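Major capsid protein (Paramecium bursaria Chlorella virus 1, PDB 5TIP) self-assembles as trimers into the large icosahedral capsid of the virus, about 190 nm across, alongside penton and minor capsid proteins. Local coordinates at the interface of chains A and B. Residues are numbered along the deposited sequence; one frame, centred on the assembly and turned at random. Chains: chain A/B, Major capsid protein.

Contact 1: the interface of chains A and B. Residues chain A 122-124, 126-127, 130; chain B 121-122, 125, 335, 339, 343-345.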
loop_
_atom_site.group_PDB
_atom_site.type_symbol
_atom_site.label_atom_id
_atom_site.label_comp_id
_atom_site.label_asym_id
_atom_site.label_seq_id
_atom_site.Cartn_x
_atom_site.Cartn_y
_atom_site.Cartn_z
ATOM N N ASN A 122 -5.766 -2.171 -1.122
ATOM C CA ASN A 122 -4.901 -2.827 -0.126
ATOM C C ASN A 122 -5.686 -2.984 1.181
ATOM O O ASN A 122 -6.901 -3.233 1.142
ATOM C CB ASN A 122 -3.609 -2.047 -0.012
ATOM C CG ASN A 122 -2.850 -1.993 -1.318
ATOM O OD1 ASN A 122 -2.873 -2.945 -2.096
ATOM N ND2 ASN A 122 -2.173 -0.879 -1.568
ATOM N N ASP A 123 -5.020 -2.861 2.336
ATOM C CA ASP A 123 -5.678 -3.075 3.623
ATOM C C ASP A 123 -6.705 -1.991 3.923
ATOM O O ASP A 123 -7.690 -2.252 4.623
ATOM C CB ASP A 123 -4.636 -3.130 4.737
ATOM C CG ASP A 123 -3.838 -4.413 4.721
ATOM O OD1 ASP A 123 -4.167 -5.319 3.927
ATOM O OD2 ASP A 123 -2.867 -4.507 5.498
ATOM N N ASP A 124 -6.490 -0.779 3.406
ATOM C CA ASP A 124 -7.462 0.292 3.585
ATOM C C ASP A 124 -8.815 -0.089 3.003
ATOM O O ASP A 124 -9.861 0.141 3.630
ATOM C CB ASP A 124 -6.936 1.562 2.927
ATOM C CG ASP A 124 -7.844 2.742 3.140
ATOM O OD1 ASP A 124 -8.285 2.982 4.277
ATOM O OD2 ASP A 124 -8.127 3.451 2.166
ATOM N N TYR A 126 -9.879 -3.239 2.553
ATOM C CA TYR A 126 -10.458 -4.306 3.363
ATOM C C TYR A 126 -11.036 -3.766 4.665
ATOM O O TYR A 126 -12.081 -4.240 5.130
ATOM C CB TYR A 126 -9.411 -5.383 3.654
ATOM C CG TYR A 126 -9.924 -6.489 4.560
ATOM C CD1 TYR A 126 -10.950 -7.317 4.155
ATOM C CD2 TYR A 126 -9.362 -6.722 5.806
ATOM C CE1 TYR A 126 -11.433 -8.328 4.965
ATOM C CE2 TYR A 126 -9.835 -7.744 6.625
ATOM C CZ TYR A 126 -10.869 -8.538 6.195
ATOM O OH TYR A 126 -11.348 -9.551 6.996
ATOM N N ASN A 127 -10.361 -2.782 5.278
ATOM C CA ASN A 127 -10.926 -2.149 6.470
ATOM C C ASN A 127 -12.249 -1.461 6.166
ATOM O O ASN A 127 -13.144 -1.428 7.018
ATOM C CB ASN A 127 -9.932 -1.142 7.054
ATOM C CG ASN A 127 -10.355 -0.621 8.423
ATOM O OD1 ASN A 127 -10.889 -1.368 9.238
ATOM N ND2 ASN A 127 -10.121 0.670 8.673
ATOM N N ARG A 130 -14.843 -4.113 6.312
ATOM C CA ARG A 130 -15.162 -4.396 7.707
ATOM C C ARG A 130 -16.164 -3.386 8.248
ATOM O O ARG A 130 -17.035 -3.733 9.052
ATOM C CB ARG A 130 -13.897 -4.382 8.565
ATOM C CG ARG A 130 -12.885 -5.466 8.266
ATOM C CD ARG A 130 -11.665 -5.272 9.152
ATOM N NE ARG A 130 -11.981 -5.474 10.563
ATOM C CZ ARG A 130 -11.297 -4.932 11.565
ATOM N NH1 ARG A 130 -10.266 -4.139 11.313
ATOM N NH2 ARG A 130 -11.651 -5.169 12.822
ATOM N N MET B 121 1.276 -2.336 7.494
ATOM C CA MET B 121 0.169 -2.737 6.641
ATOM C C MET B 121 0.712 -3.371 5.372
ATOM O O MET B 121 1.878 -3.191 5.013
ATOM C CB MET B 121 -0.725 -1.545 6.286
ATOM C CG MET B 121 -0.022 -0.491 5.444
ATOM S SD MET B 121 -1.017 0.983 5.144
ATOM C CE MET B 121 -1.099 1.682 6.790
ATOM N N ASN B 122 -0.159 -4.124 4.710
ATOM C CA ASN B 122 0.032 -4.581 3.323
ATOM C C ASN B 122 1.250 -5.510 3.272
ATOM O O ASN B 122 1.481 -6.273 4.223
ATOM C CB ASN B 122 0.106 -3.372 2.416
ATOM C CG ASN B 122 -1.155 -2.540 2.459
ATOM O OD1 ASN B 122 -2.253 -3.074 2.607
ATOM N ND2 ASN B 122 -1.008 -1.227 2.330
ATOM N N ARG B 125 3.904 -5.358 6.090
ATOM C CA ARG B 125 3.520 -6.089 7.286
ATOM C C ARG B 125 3.852 -7.572 7.134
ATOM O O ARG B 125 4.368 -8.192 8.064
ATOM C CB ARG B 125 2.028 -5.908 7.570
ATOM C CG ARG B 125 1.569 -6.511 8.888
ATOM C CD ARG B 125 0.618 -5.579 9.620
ATOM N NE ARG B 125 -0.725 -5.609 9.050
ATOM C CZ ARG B 125 -1.768 -4.962 9.559
ATOM N NH1 ARG B 125 -1.625 -4.229 10.655
ATOM N NH2 ARG B 125 -2.954 -5.046 8.974
ATOM N N LYS B 335 -11.763 0.382 14.112
ATOM C CA LYS B 335 -11.989 0.538 12.682
ATOM C C LYS B 335 -11.904 1.982 12.212
ATOM O O LYS B 335 -11.196 2.275 11.243
ATOM C CB LYS B 335 -13.366 -0.034 12.321
ATOM C CG LYS B 335 -13.491 -1.528 12.530
ATOM C CD LYS B 335 -14.878 -2.004 12.150
ATOM C CE LYS B 335 -15.007 -3.502 12.316
ATOM N NZ LYS B 335 -16.418 -3.885 12.588
ATOM N N TYR B 339 -8.994 4.092 10.318
ATOM C CA TYR B 339 -9.372 4.473 8.960
ATOM C C TYR B 339 -9.128 5.956 8.712
ATOM O O TYR B 339 -8.655 6.343 7.637
ATOM C CB TYR B 339 -10.841 4.129 8.696
ATOM C CG TYR B 339 -11.351 4.603 7.347
ATOM C CD1 TYR B 339 -11.204 3.818 6.210
ATOM C CD2 TYR B 339 -11.979 5.835 7.213
ATOM C CE1 TYR B 339 -11.665 4.251 4.977
ATOM C CE2 TYR B 339 -12.441 6.275 5.986
ATOM C CZ TYR B 339 -12.282 5.479 4.872
ATOM O OH TYR B 339 -12.743 5.913 3.649
ATOM N N GLY B 343 -4.972 4.503 7.632
ATOM C CA GLY B 343 -5.215 4.003 6.296
ATOM C C GLY B 343 -4.800 2.571 6.062
ATOM O O GLY B 343 -4.447 2.215 4.931
ATOM N N GLY B 344 -4.820 1.735 7.095
ATOM C CA GLY B 344 -4.542 0.320 6.941
ATOM C C GLY B 344 -5.701 -0.519 7.439
ATOM O O GLY B 344 -6.863 -0.180 7.202
ATOM N N VAL B 345 -5.402 -1.615 8.130
ATOM C CA VAL B 345 -6.420 -2.422 8.793
ATOM C C VAL B 345 -5.840 -2.920 10.110
ATOM O O VAL B 345 -4.685 -3.356 10.165
ATOM C CB VAL B 345 -6.916 -3.591 7.914
ATOM C CG1 VAL B 345 -5.828 -4.629 7.692
ATOM C CG2 VAL B 345 -8.152 -4.228 8.529
HETATM O O HOH W 1 -3.763 0.346 2.778
HETATM O O HOH W 2 -8.241 1.954 6.953
HETATM O O HOH W 3 -10.015 5.730 2.164
#
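In this trimer of the double jelly-roll NCLDV major capsid family, the start of helix 122-132 of chain A packs against the start of the same helix and loop 343-345 of chain B. The central polar contact is a reciprocal pair. The backbone A:Asp123 N donates to the amide oxygen B:Asn122 OD1 (2.8 Å), which takes it in its carbonyl plane, while B:Asn122 N donates to the carboxylate oxygen A:Asp123 OD2 at 2.8 Å, from 55° above the carboxylate plane. Both side chains lie with CG beside their own backbone N and pass each other in opposite directions. The start of the chain B helix would favour a charged carboxylate here, as would B:Arg125, whose NH2 forms a long salt bridge to A:Asp123 OD2 (3.5 Å). That guanidinium is positioned by NH2 donating to B:Val345 O (2.7 Å). Further along, A:Asn127, CG anti to the backbone N (chi1 -170°), sends ND2 in its amide plane to a lone pair of B:Lys335 O (3.2 Å), a nearly straight bond of 167° at H.

Water extends the network: water 2 joins A:Asp124 OD1 and A:Asn127 ND2 to B:Gly344 O, and water 3 links A:Asp124 OD2 to B:Tyr339 OH.

Among apolar contacts, the two B:Val345 methyls diverge. CG1 crosses A:Asp123 CB at 3.5 Å, whereas CG2, anti to the backbone N, meets A:Arg130 CD at 3.7 Å.

Contact 2: the interface of chains A and B. Residues chain A 24-27; chain B 34, 36, 65, 158-159, 161, 208, 210, 214, 218, 225.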
loop_
_atom_site.group_PDB
_atom_site.type_symbol
_atom_site.label_atom_id
_atom_site.label_comp_id
_atom_site.label_asym_id
_atom_site.label_seq_id
_atom_site.Cartn_x
_atom_site.Cartn_y
_atom_site.Cartn_z
ATOM N N THR A 24 19.933 18.178 2.956
ATOM C CA THR A 24 20.592 17.071 3.633
ATOM C C THR A 24 19.518 16.132 4.159
ATOM O O THR A 24 18.436 16.570 4.557
ATOM C CB THR A 24 21.502 17.547 4.778
ATOM O OG1 THR A 24 22.039 16.417 5.481
ATOM C CG2 THR A 24 20.728 18.432 5.740
ATOM N N PHE A 25 19.818 14.837 4.147
ATOM C CA PHE A 25 18.847 13.833 4.562
ATOM C C PHE A 25 18.904 13.512 6.048
ATOM O O PHE A 25 18.060 12.749 6.531
ATOM C CB PHE A 25 19.042 12.538 3.769
ATOM C CG PHE A 25 18.763 12.673 2.301
ATOM C CD1 PHE A 25 17.481 12.934 1.848
ATOM C CD2 PHE A 25 19.776 12.508 1.372
ATOM C CE1 PHE A 25 17.219 13.048 0.498
ATOM C CE2 PHE A 25 19.519 12.618 0.021
ATOM C CZ PHE A 25 18.241 12.890 -0.416
ATOM N N PHE A 26 19.870 14.062 6.783
ATOM C CA PHE A 26 20.110 13.652 8.163
ATOM C C PHE A 26 19.872 14.779 9.163
ATOM O O PHE A 26 20.386 14.725 10.284
ATOM C CB PHE A 26 21.528 13.098 8.311
ATOM C CG PHE A 26 21.886 12.070 7.279
ATOM C CD1 PHE A 26 21.381 10.784 7.363
ATOM C CD2 PHE A 26 22.733 12.384 6.232
ATOM C CE1 PHE A 26 21.707 9.833 6.416
ATOM C CE2 PHE A 26 23.064 11.436 5.283
ATOM C CZ PHE A 26 22.550 10.159 5.375
ATOM N N LYS A 27 19.097 15.794 8.787
ATOM C CA LYS A 27 18.750 16.860 9.718
ATOM C C LYS A 27 17.456 17.539 9.294
ATOM O O LYS A 27 17.474 18.672 8.802
ATOM C CB LYS A 27 19.881 17.884 9.820
ATOM C CG LYS A 27 19.834 18.722 11.088
ATOM C CD LYS A 27 20.191 17.897 12.314
ATOM C CE LYS A 27 19.942 18.677 13.595
ATOM N NZ LYS A 27 18.487 18.887 13.840
ATOM N N THR B 34 24.019 16.249 0.511
ATOM C CA THR B 34 25.378 16.081 1.001
ATOM C C THR B 34 25.843 14.651 0.768
ATOM O O THR B 34 25.101 13.695 1.006
ATOM C CB THR B 34 25.464 16.423 2.489
ATOM O OG1 THR B 34 24.526 15.624 3.220
ATOM C CG2 THR B 34 25.158 17.892 2.722
ATOM N N PHE B 36 27.426 11.111 1.271
ATOM C CA PHE B 36 27.480 10.244 2.443
ATOM C C PHE B 36 27.668 8.803 1.982
ATOM O O PHE B 36 27.688 8.507 0.785
ATOM C CB PHE B 36 26.220 10.389 3.303
ATOM C CG PHE B 36 24.979 9.832 2.662
ATOM C CD1 PHE B 36 24.235 10.599 1.783
ATOM C CD2 PHE B 36 24.560 8.540 2.937
ATOM C CE1 PHE B 36 23.094 10.089 1.193
ATOM C CE2 PHE B 36 23.422 8.024 2.348
ATOM C CZ PHE B 36 22.688 8.799 1.477
ATOM N N LEU B 65 27.086 9.077 12.077
ATOM C CA LEU B 65 25.701 8.957 12.506
ATOM C C LEU B 65 25.307 7.489 12.491
ATOM O O LEU B 65 25.967 6.658 11.864
ATOM C CB LEU B 65 24.752 9.756 11.601
ATOM C CG LEU B 65 25.262 11.067 10.997
ATOM C CD1 LEU B 65 24.285 11.576 9.960
ATOM C CD2 LEU B 65 25.487 12.117 12.069
ATOM N N PRO B 158 15.836 8.829 8.487
ATOM C CA PRO B 158 17.221 9.325 8.497
ATOM C C PRO B 158 17.341 10.769 8.948
ATOM O O PRO B 158 18.428 11.179 9.372
ATOM C CB PRO B 158 17.667 9.150 7.037
ATOM C CG PRO B 158 16.398 9.121 6.252
ATOM C CD PRO B 158 15.389 8.454 7.135
ATOM N N GLY B 159 16.265 11.553 8.875
ATOM C CA GLY B 159 16.298 12.927 9.344
ATOM C C GLY B 159 16.520 13.075 10.835
ATOM O O GLY B 159 16.800 14.187 11.295
ATOM N N ALA B 161 18.782 10.933 12.436
ATOM C CA ALA B 161 19.950 10.091 12.666
ATOM C C ALA B 161 20.740 10.576 13.875
ATOM O O ALA B 161 21.070 11.761 13.983
ATOM C CB ALA B 161 20.841 10.075 11.425
ATOM N N ILE B 208 26.407 6.043 9.225
ATOM C CA ILE B 208 26.482 7.029 8.154
ATOM C C ILE B 208 27.856 7.680 8.206
ATOM O O ILE B 208 28.261 8.207 9.248
ATOM C CB ILE B 208 25.370 8.087 8.272
ATOM C CG1 ILE B 208 23.994 7.423 8.356
ATOM C CG2 ILE B 208 25.434 9.051 7.098
ATOM C CD1 ILE B 208 23.595 6.684 7.100
ATOM N N LEU B 210 30.051 10.701 6.776
ATOM C CA LEU B 210 29.806 12.022 6.221
ATOM C C LEU B 210 31.069 12.612 5.601
ATOM O O LEU B 210 32.193 12.224 5.922
ATOM C CB LEU B 210 29.269 12.965 7.300
ATOM C CG LEU B 210 27.926 12.571 7.920
ATOM C CD1 LEU B 210 27.578 13.486 9.084
ATOM C CD2 LEU B 210 26.827 12.588 6.871
ATOM N N GLU B 214 30.305 18.612 6.278
ATOM C CA GLU B 214 29.197 18.262 7.156
ATOM C C GLU B 214 29.695 17.560 8.412
ATOM O O GLU B 214 29.026 17.600 9.450
ATOM C CB GLU B 214 28.197 17.386 6.404
ATOM C CG GLU B 214 26.813 17.336 7.017
ATOM C CD GLU B 214 25.875 16.433 6.244
ATOM O OE1 GLU B 214 26.368 15.575 5.478
ATOM O OE2 GLU B 214 24.646 16.584 6.397
ATOM N N PHE B 218 28.558 18.869 12.274
ATOM C CA PHE B 218 27.948 18.029 13.298
ATOM C C PHE B 218 28.766 18.005 14.582
ATOM O O PHE B 218 28.199 17.885 15.673
ATOM C CB PHE B 218 27.753 16.613 12.761
ATOM C CG PHE B 218 26.429 16.404 12.092
ATOM C CD1 PHE B 218 25.324 15.995 12.821
ATOM C CD2 PHE B 218 26.285 16.623 10.734
ATOM C CE1 PHE B 218 24.101 15.806 12.205
ATOM C CE2 PHE B 218 25.067 16.435 10.111
ATOM C CZ PHE B 218 23.973 16.026 10.847
ATOM N N TYR B 225 16.963 17.921 18.296
ATOM C CA TYR B 225 16.171 16.937 17.573
ATOM C C TYR B 225 14.807 16.802 18.234
ATOM O O TYR B 225 14.720 16.620 19.453
ATOM C CB TYR B 225 16.876 15.579 17.543
ATOM C CG TYR B 225 18.142 15.544 16.716
ATOM C CD1 TYR B 225 19.367 15.901 17.267
ATOM C CD2 TYR B 225 18.116 15.130 15.391
ATOM C CE1 TYR B 225 20.526 15.863 16.516
ATOM C CE2 TYR B 225 19.270 15.088 14.634
ATOM C CZ TYR B 225 20.471 15.455 15.201
ATOM O OH TYR B 225 21.618 15.412 14.445
HETATM O O HOH W 4 21.627 13.696 12.483
#
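Water 4 is the best-held polar atom, gripped by three groups from both chains: the backbone A:Phe26 O at 2.7 Å, B:Ala161 O and the phenol B:Tyr225 OH. It thereby ties the N-terminal loop 24-27 of chain A to chain B. A second polar anchor is A:Thr24, whose OG1, anti to the backbone N (chi1 175°), donates to B:Glu214 OE2 (2.8 Å) on its syn lone pair. B:Thr34 OG1 steadies the other carboxylate oxygen, B:Glu214 OE1, at 2.9 Å from above the carboxylate plane, although the glutamate is poorly ordered.

Between these anchors the ring of A:Phe26 plugs an apolar pocket lined from strands 36-42, 65-76 and 200-210 of chain B. With CG beside the backbone N (chi1 -49°), the ring points inward and brings its CE2-CZ edge over the face of B:Phe36. The planes stand 84° apart, edge to face, with A:Phe26 CZ 3.6 Å from B:Phe36 CD2. B:Ile208 approaches tip to tip and lays its CG2 methyl over one face of the A:Phe26 ring, 3.5 Å from CZ. At the base of the ring, B:Leu65 CD1 touches A:Phe26 CB at 3.6 Å, and B:Pro158 borders CD1.

Beyond the pocket, A:Lys27 crosses B:Tyr225 at about a right angle. Bent at chi2 and chi4, it lays CE over the phenol face, 3.6 Å from B:Tyr225 CZ.

Inserting an aromatic side chain from one subunit into its neighbour fastens the N-terminal arm across the boundary and should strengthen the capsomer trimer.

About 33 Å separates the centres of the C-alpha atoms of contact 1 and contact 2, and the residues given for them do not overlap. Contact 1 joins helix 122-132 of chain A to the same helix, helix 330-341 and a loop of chain B, where the bodies of the subunits abut. In contact 2 a loop ahead of strand 36-42 of chain A reaches over to strands and helix 212-220 of chain B. One pair of subunits is thus joined both by packing and by an arm that chain A lends to chain B. Repeated around the trimer, each copy would give and receive both.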